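Phospholipase/Carboxylesterase (Haliangium ochraceum, PDB 4Q82) probably hydrolyses carboxylic or phospholipid esters as a serine esterase of the alpha/beta-hydrolase type. Local coordinates at residues V188-N193 / H253-R258; E228-L233 / Q243-Y248; W211-D216 / A264-Y269. All coordinates share one frame; numbering follows the deposited sequence.

Interaction 1: V188-N193 / H253-R258; sequences VLIAGN and HDSWSR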
# COMPACT_ATOMS: atom_id res chain seq x y z
N VAL A 188 -0.37 4.82 -2.70
CA VAL A 188 0.62 4.62 -3.75
C VAL A 188 0.22 3.31 -4.41
O VAL A 188 0.28 2.26 -3.79
CB VAL A 188 2.06 4.53 -3.20
CG1 VAL A 188 3.02 4.03 -4.29
CG2 VAL A 188 2.53 5.92 -2.69
N LEU A 189 -0.23 3.39 -5.66
CA LEU A 189 -0.88 2.25 -6.30
C LEU A 189 -0.12 1.90 -7.56
O LEU A 189 -0.05 2.71 -8.49
CB LEU A 189 -2.34 2.58 -6.63
CG LEU A 189 -3.14 2.99 -5.38
CD1 LEU A 189 -4.60 3.33 -5.76
CD2 LEU A 189 -3.07 1.88 -4.34
N ILE A 190 0.44 0.70 -7.60
CA ILE A 190 1.35 0.34 -8.68
C ILE A 190 0.78 -0.78 -9.55
O ILE A 190 0.45 -1.85 -9.01
CB ILE A 190 2.71 -0.13 -8.10
CG1 ILE A 190 3.33 0.98 -7.24
CG2 ILE A 190 3.70 -0.57 -9.22
CD1 ILE A 190 4.30 0.40 -6.19
N ALA A 191 0.70 -0.54 -10.86
CA ALA A 191 0.32 -1.57 -11.86
C ALA A 191 -1.08 -2.12 -11.60
O ALA A 191 -1.33 -3.33 -11.75
CB ALA A 191 1.35 -2.71 -11.89
N GLY A 192 -1.98 -1.21 -11.21
CA GLY A 192 -3.37 -1.55 -10.94
C GLY A 192 -4.29 -0.98 -11.99
O GLY A 192 -3.86 -0.56 -13.09
N ASN A 193 -5.59 -0.98 -11.68
CA ASN A 193 -6.58 -0.47 -12.59
C ASN A 193 -7.57 0.36 -11.80
O ASN A 193 -8.41 -0.18 -11.09
CB ASN A 193 -7.32 -1.61 -13.32
CG ASN A 193 -8.37 -1.09 -14.31
OD1 ASN A 193 -8.55 0.12 -14.46
ND2 ASN A 193 -9.06 -2.02 -15.00
N HIS A 253 5.39 -5.70 -16.50
CA HIS A 253 4.46 -5.72 -15.39
C HIS A 253 5.15 -5.35 -14.08
O HIS A 253 4.53 -4.69 -13.24
CB HIS A 253 3.75 -7.10 -15.27
CG HIS A 253 2.65 -7.12 -14.25
ND1 HIS A 253 1.76 -6.07 -14.08
CD2 HIS A 253 2.27 -8.08 -13.36
CE1 HIS A 253 0.90 -6.38 -13.12
NE2 HIS A 253 1.19 -7.58 -12.66
N ASP A 254 6.40 -5.76 -13.88
CA ASP A 254 7.06 -5.37 -12.62
C ASP A 254 7.52 -3.91 -12.64
O ASP A 254 8.67 -3.59 -12.97
CB ASP A 254 8.26 -6.26 -12.28
CG ASP A 254 8.95 -5.83 -10.97
OD1 ASP A 254 8.53 -4.82 -10.33
OD2 ASP A 254 9.92 -6.48 -10.58
N SER A 255 6.62 -3.04 -12.25
CA SER A 255 6.93 -1.65 -12.06
C SER A 255 7.04 -1.36 -10.56
O SER A 255 7.23 -0.21 -10.18
CB SER A 255 5.84 -0.78 -12.71
OG SER A 255 4.53 -1.29 -12.41
N TRP A 256 6.88 -2.39 -9.71
CA TRP A 256 6.94 -2.17 -8.26
C TRP A 256 8.36 -2.24 -7.65
O TRP A 256 8.65 -1.51 -6.69
CB TRP A 256 6.03 -3.17 -7.50
CG TRP A 256 6.26 -4.63 -7.92
CD1 TRP A 256 7.22 -5.49 -7.45
CD2 TRP A 256 5.51 -5.35 -8.89
NE1 TRP A 256 7.10 -6.74 -8.08
CE2 TRP A 256 6.05 -6.67 -8.96
CE3 TRP A 256 4.41 -5.01 -9.71
CZ2 TRP A 256 5.54 -7.63 -9.83
CZ3 TRP A 256 3.90 -5.99 -10.57
CH2 TRP A 256 4.46 -7.28 -10.61
N SER A 257 9.21 -3.12 -8.17
CA SER A 257 10.53 -3.28 -7.55
C SER A 257 11.27 -1.94 -7.55
O SER A 257 11.75 -1.48 -6.51
CB SER A 257 11.36 -4.35 -8.26
OG SER A 257 10.71 -5.62 -8.18
N ARG A 258 11.32 -1.28 -8.71
CA ARG A 258 12.07 -0.02 -8.82
C ARG A 258 11.38 1.10 -8.08
O ARG A 258 12.00 2.12 -7.76
CB ARG A 258 12.26 0.38 -10.29
CG ARG A 258 11.01 0.85 -10.99
CD ARG A 258 11.32 0.98 -12.50
NE ARG A 258 11.56 -0.35 -13.06
CZ ARG A 258 12.27 -0.58 -14.17
NH1 ARG A 258 12.83 0.43 -14.84
NH2 ARG A 258 12.43 -1.83 -14.60
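Van der Waals contacts carry the meeting of strand end 188-193 with the turn 253-258, and they illustrate how a loop carrying the probable catalytic histidine can be seated on a sheet. Two methyls press on the Ser255 hydroxyl oxygen. Ile190 CG2, anti to its backbone N, reaches Ser255 OG at 3.4 Å and lies against Trp256 CB at 3.9 Å. Just past the strand, Ala191 adopts a left-handed backbone conformation (phi 61°), and its CB approaches Ser255 OG at 3.5 Å and His253 CE1 at 3.9 Å.

Within the turn, the indole edge meets the imidazole face: Trp256 CZ3 stands 3.7 Å above the plane of the His253 ring, over its centre. Ala191 CB sits at the edge of the same indole.

The polar bonds are local. Asp254 grips Ser257 through both carboxylate oxygens by their syn lone pairs: OD1 caps Ser257 N at 2.8 Å, nearly straight at 174°, and OD2 accepts from Ser257 OG.

His253 ND1 is bonded to Asp218 and NE2 to OG of the sulfonylated serine at position 165, consistent with a Ser-His-Asp triad. The packing touches the ring through its CE1 side and one face, while Asp218 would probably favour the histidine's role as a base.

Interaction 2: E228-L233 / Q243-Y248; sequences EPMNGL and QQLTVY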
# COMPACT_ATOMS: atom_id res chain seq x y z
N GLU A 228 -5.12 6.48 -17.32
CA GLU A 228 -6.39 7.17 -17.53
C GLU A 228 -6.88 7.80 -16.22
O GLU A 228 -7.14 9.01 -16.20
CB GLU A 228 -7.47 6.24 -18.12
CG GLU A 228 -8.86 6.91 -18.25
CD GLU A 228 -9.96 5.98 -18.79
OE1 GLU A 228 -10.77 5.45 -18.00
OE2 GLU A 228 -10.04 5.80 -20.03
N PRO A 229 -6.99 7.01 -15.13
CA PRO A 229 -7.48 7.69 -13.92
C PRO A 229 -6.52 8.76 -13.40
O PRO A 229 -7.02 9.78 -12.95
CB PRO A 229 -7.66 6.55 -12.91
CG PRO A 229 -6.84 5.43 -13.42
CD PRO A 229 -6.86 5.56 -14.91
N MSE A 230 -5.20 8.57 -13.48
CA MSE A 230 -4.33 9.60 -12.92
C MSE A 230 -4.40 10.85 -13.79
O MSE A 230 -4.41 11.97 -13.27
CB MSE A 230 -2.87 9.12 -12.80
CG MSE A 230 -2.59 8.01 -11.80
SE MSE A 230 -3.42 8.31 -10.06
CE MSE A 230 -3.02 10.21 -9.82
N ASN A 231 -4.48 10.69 -15.11
CA ASN A 231 -4.65 11.88 -15.95
C ASN A 231 -5.94 12.63 -15.59
O ASN A 231 -5.96 13.85 -15.52
CB ASN A 231 -4.67 11.53 -17.44
CG ASN A 231 -3.28 11.24 -17.99
OD1 ASN A 231 -2.27 11.61 -17.41
ND2 ASN A 231 -3.25 10.61 -19.16
N GLY A 232 -7.02 11.87 -15.37
CA GLY A 232 -8.28 12.46 -14.97
C GLY A 232 -8.17 13.21 -13.65
O GLY A 232 -8.65 14.33 -13.51
N LEU A 233 -7.53 12.57 -12.67
CA LEU A 233 -7.42 13.15 -11.35
C LEU A 233 -6.53 14.40 -11.39
O LEU A 233 -6.84 15.39 -10.73
CB LEU A 233 -6.84 12.14 -10.37
CG LEU A 233 -7.75 10.94 -10.04
CD1 LEU A 233 -6.91 9.90 -9.30
CD2 LEU A 233 -8.94 11.41 -9.21
N GLN A 243 -1.84 14.86 -6.82
CA GLN A 243 -2.02 13.70 -7.68
C GLN A 243 -0.74 13.52 -8.51
O GLN A 243 -0.24 14.49 -9.08
CB GLN A 243 -3.26 13.88 -8.59
CG GLN A 243 -4.56 14.18 -7.85
CD GLN A 243 -5.00 13.02 -6.98
OE1 GLN A 243 -4.55 11.88 -7.15
NE2 GLN A 243 -5.88 13.30 -6.03
N GLN A 244 -0.19 12.31 -8.55
CA GLN A 244 1.03 12.10 -9.33
C GLN A 244 0.97 10.85 -10.16
O GLN A 244 0.36 9.84 -9.77
CB GLN A 244 2.26 12.01 -8.43
CG GLN A 244 2.76 13.34 -7.88
CD GLN A 244 4.21 13.22 -7.48
OE1 GLN A 244 5.11 13.26 -8.32
NE2 GLN A 244 4.45 12.99 -6.19
N LEU A 245 1.60 10.90 -11.32
CA LEU A 245 1.59 9.74 -12.22
C LEU A 245 3.03 9.47 -12.68
O LEU A 245 3.72 10.40 -13.15
CB LEU A 245 0.69 10.00 -13.44
CG LEU A 245 0.86 9.02 -14.60
CD1 LEU A 245 0.38 7.60 -14.20
CD2 LEU A 245 0.10 9.47 -15.87
N THR A 246 3.47 8.23 -12.60
CA THR A 246 4.80 7.87 -13.06
C THR A 246 4.66 6.74 -14.04
O THR A 246 4.09 5.71 -13.70
CB THR A 246 5.70 7.44 -11.90
OG1 THR A 246 5.97 8.60 -11.10
CG2 THR A 246 7.03 6.87 -12.41
N VAL A 247 5.14 6.95 -15.26
CA VAL A 247 5.07 5.90 -16.28
C VAL A 247 6.49 5.51 -16.65
O VAL A 247 7.29 6.34 -17.08
CB VAL A 247 4.32 6.37 -17.54
CG1 VAL A 247 4.35 5.27 -18.63
CG2 VAL A 247 2.85 6.70 -17.17
N TYR A 248 6.80 4.24 -16.46
CA TYR A 248 8.13 3.76 -16.75
C TYR A 248 8.15 3.29 -18.19
O TYR A 248 7.50 2.30 -18.54
CB TYR A 248 8.49 2.63 -15.80
CG TYR A 248 8.57 2.98 -14.33
CD1 TYR A 248 9.51 3.90 -13.86
CD2 TYR A 248 7.74 2.33 -13.39
CE1 TYR A 248 9.63 4.16 -12.49
CE2 TYR A 248 7.85 2.59 -12.01
CZ TYR A 248 8.80 3.51 -11.58
OH TYR A 248 8.93 3.78 -10.24
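The beta-alpha-beta unit made by strand 210-215, helix 224-235 and strand 243-248 closes one border of the alpha/beta sheet, and this contact is where its helix lies against its last strand, an outermost strand of the sheet. The axes of 228-233 and 243-248 approach to 7.9 Å, and their directions run at 144°, nearer antiparallel than parallel, as expected when a helix returns the chain for another parallel strand.

Met230, present as selenomethionine, makes the largest share of the contact. Its CB meets Leu245 CB at 3.7 Å, and CG lies 3.8 Å from Leu245 CD1. Bends at chi2 and chi3 then fold the chain back, so that CE comes to rest on the strand backbone, 3.4 Å from Gln244 O. Leu245, with CG anti to its backbone N, sends its other methyl, CD2, to the surface side of the helix, where Asn231 OD1 stands 3.5 Å away.

One turn further along the helix, Leu233 CB packs 4.0 Å from Gln243 CD. The amide of Gln243 is buried, and both its polar atoms are bonded: NE2 donates to Val208 O and OE1 accepts from Ile210 N, tying the last strand to the start of strand 210-215 and the loop before it. The same OE1 is flanked by apolar groups of the helix, with Met230 CE at 3.5 Å and Leu233 CD1 at 3.8 Å.

Interaction 3: W211-D216 / A264-Y269; sequences WGFHGD and AGHDIY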
# COMPACT_ATOMS: atom_id res chain seq x y z
N TRP A 211 -0.57 8.53 -5.81
CA TRP A 211 0.54 8.45 -6.75
C TRP A 211 0.45 7.10 -7.44
O TRP A 211 0.61 6.04 -6.81
CB TRP A 211 1.88 8.61 -6.03
CG TRP A 211 3.07 8.83 -6.93
CD1 TRP A 211 3.15 8.62 -8.28
CD2 TRP A 211 4.36 9.29 -6.51
NE1 TRP A 211 4.43 8.94 -8.73
CE2 TRP A 211 5.18 9.36 -7.66
CE3 TRP A 211 4.89 9.67 -5.27
CZ2 TRP A 211 6.52 9.79 -7.60
CZ3 TRP A 211 6.22 10.09 -5.20
CH2 TRP A 211 7.02 10.15 -6.36
N GLY A 212 0.14 7.12 -8.74
CA GLY A 212 -0.00 5.89 -9.51
C GLY A 212 1.25 5.65 -10.34
O GLY A 212 1.85 6.61 -10.87
N PHE A 213 1.64 4.38 -10.44
CA PHE A 213 2.85 3.95 -11.17
C PHE A 213 2.49 2.85 -12.14
O PHE A 213 1.72 1.95 -11.77
CB PHE A 213 3.91 3.36 -10.23
CG PHE A 213 4.59 4.35 -9.36
CD1 PHE A 213 3.97 4.83 -8.20
CD2 PHE A 213 5.87 4.80 -9.68
CE1 PHE A 213 4.61 5.77 -7.36
CE2 PHE A 213 6.54 5.75 -8.85
CZ PHE A 213 5.91 6.22 -7.70
N HIS A 214 3.08 2.85 -13.35
CA HIS A 214 2.79 1.73 -14.26
C HIS A 214 3.92 1.65 -15.29
O HIS A 214 4.47 2.69 -15.67
CB HIS A 214 1.44 1.93 -14.98
CG HIS A 214 0.62 0.66 -15.13
ND1 HIS A 214 -0.61 0.53 -14.53
CD2 HIS A 214 0.84 -0.50 -15.80
CE1 HIS A 214 -1.12 -0.66 -14.81
NE2 HIS A 214 -0.26 -1.31 -15.58
N GLY A 215 4.27 0.44 -15.75
CA GLY A 215 5.19 0.33 -16.87
C GLY A 215 4.37 0.39 -18.16
O GLY A 215 3.31 -0.23 -18.25
N ASP A 216 4.84 1.12 -19.18
CA ASP A 216 3.94 1.27 -20.33
C ASP A 216 3.98 0.10 -21.29
O ASP A 216 3.28 0.11 -22.32
CB ASP A 216 4.22 2.59 -21.09
CG ASP A 216 5.54 2.59 -21.86
OD1 ASP A 216 6.26 1.57 -21.96
OD2 ASP A 216 5.84 3.66 -22.42
N ALA A 264 14.51 3.57 -8.80
CA ALA A 264 14.07 4.51 -9.86
C ALA A 264 14.04 5.97 -9.38
O ALA A 264 13.72 6.87 -10.16
CB ALA A 264 12.69 4.10 -10.42
N GLY A 265 14.35 6.20 -8.11
CA GLY A 265 14.50 7.57 -7.63
C GLY A 265 13.20 8.32 -7.38
O GLY A 265 13.23 9.54 -7.26
N HIS A 266 12.07 7.60 -7.26
CA HIS A 266 10.81 8.21 -6.87
C HIS A 266 10.55 8.00 -5.38
O HIS A 266 10.22 6.89 -4.95
CB HIS A 266 9.66 7.64 -7.67
CG HIS A 266 9.77 7.92 -9.14
ND1 HIS A 266 9.44 9.15 -9.69
CD2 HIS A 266 10.23 7.15 -10.16
CE1 HIS A 266 9.65 9.11 -11.00
NE2 HIS A 266 10.12 7.91 -11.32
N ASP A 267 10.72 9.05 -4.59
CA ASP A 267 10.68 8.84 -3.13
C ASP A 267 9.25 8.83 -2.64
O ASP A 267 8.71 9.85 -2.15
CB ASP A 267 11.51 9.88 -2.38
CG ASP A 267 11.69 9.52 -0.89
OD1 ASP A 267 10.98 8.62 -0.37
OD2 ASP A 267 12.54 10.14 -0.24
N ILE A 268 8.63 7.67 -2.79
CA ILE A 268 7.24 7.52 -2.39
C ILE A 268 7.06 7.68 -0.89
O ILE A 268 5.98 8.05 -0.47
CB ILE A 268 6.68 6.14 -2.82
CG1 ILE A 268 7.55 5.00 -2.30
CG2 ILE A 268 6.54 6.09 -4.36
CD1 ILE A 268 6.87 3.57 -2.44
N TYR A 269 8.09 7.38 -0.09
CA TYR A 269 7.96 7.47 1.38
C TYR A 269 7.89 8.93 1.85
O TYR A 269 7.03 9.29 2.67
CB TYR A 269 9.11 6.70 2.06
CG TYR A 269 9.16 5.30 1.47
CD1 TYR A 269 8.08 4.44 1.62
CD2 TYR A 269 10.27 4.85 0.74
CE1 TYR A 269 8.07 3.15 1.04
CE2 TYR A 269 10.28 3.54 0.18
CZ TYR A 269 9.17 2.71 0.34
OH TYR A 269 9.15 1.44 -0.22
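Strand 211-215 and the turn entering helix 268-273 keep their backbones well apart, the nearest CA atoms being those of Trp211 and Ile268 at 8.0 Å, so large side chains must span the distance.

Trp211 and Phe213, both directed at the turn, do so. Trp211 extends its six-membered ring with CG anti to the backbone N, and Ile268 CG2 lies over one face of that ring, 4.3 Å from its centroid and 21° off the normal: a CH-pi contact. The same methyl comes within 3.4 Å of Phe213 CZ, so a single branch of Ile268 serves both aromatics.

His266 comes to the rim of the indole, not over its face: ND1 lies 3.6 Å from Trp211 CZ2, with the two rings almost perpendicular. Phe213 turns its edge toward the imidazole face in an offset edge-to-face pair, centroids 5.7 Å apart and planes at 78°, while His266 CB sits near the phenyl plane, 3.8 Å from Phe213 CE2. The polar edge of Trp211 is served separately, NE1 being bonded to Thr246 OG1 on the adjacent strand.

Asp267 is the N-cap of the helix; OD1 accepts from Ala270 N and, weakly, from Tyr269 N. Trp211, Phe213 and His266 form an aromatic cluster, closed by the Ile268 methyl, by which an inner strand of the alpha/beta-hydrolase sheet receives the start of the C-terminal helix.

In the fold
The three contacts fasten neighbouring strands of one sheet, 186-190, 210-215 and 243-248, to different partners. Interactions 1 and 3 are buried and lie about 8 Å apart between centres; backbone bonds join their strands, with Ala191 N meeting Phe213 O at 2.8 Å. Interaction 2, on an outermost strand, is only partly buried, its centre about 17 Å from that of the chain. Their chemistry follows position: interaction 1 joins aliphatic methyls to a turn bearing the probable catalytic histidine, interaction 3 is dominated by aromatic rings, and interaction 2 mixes aliphatic groups with amides. Thr246 and Tyr248 link the edge strand back to interactions 3 and 1.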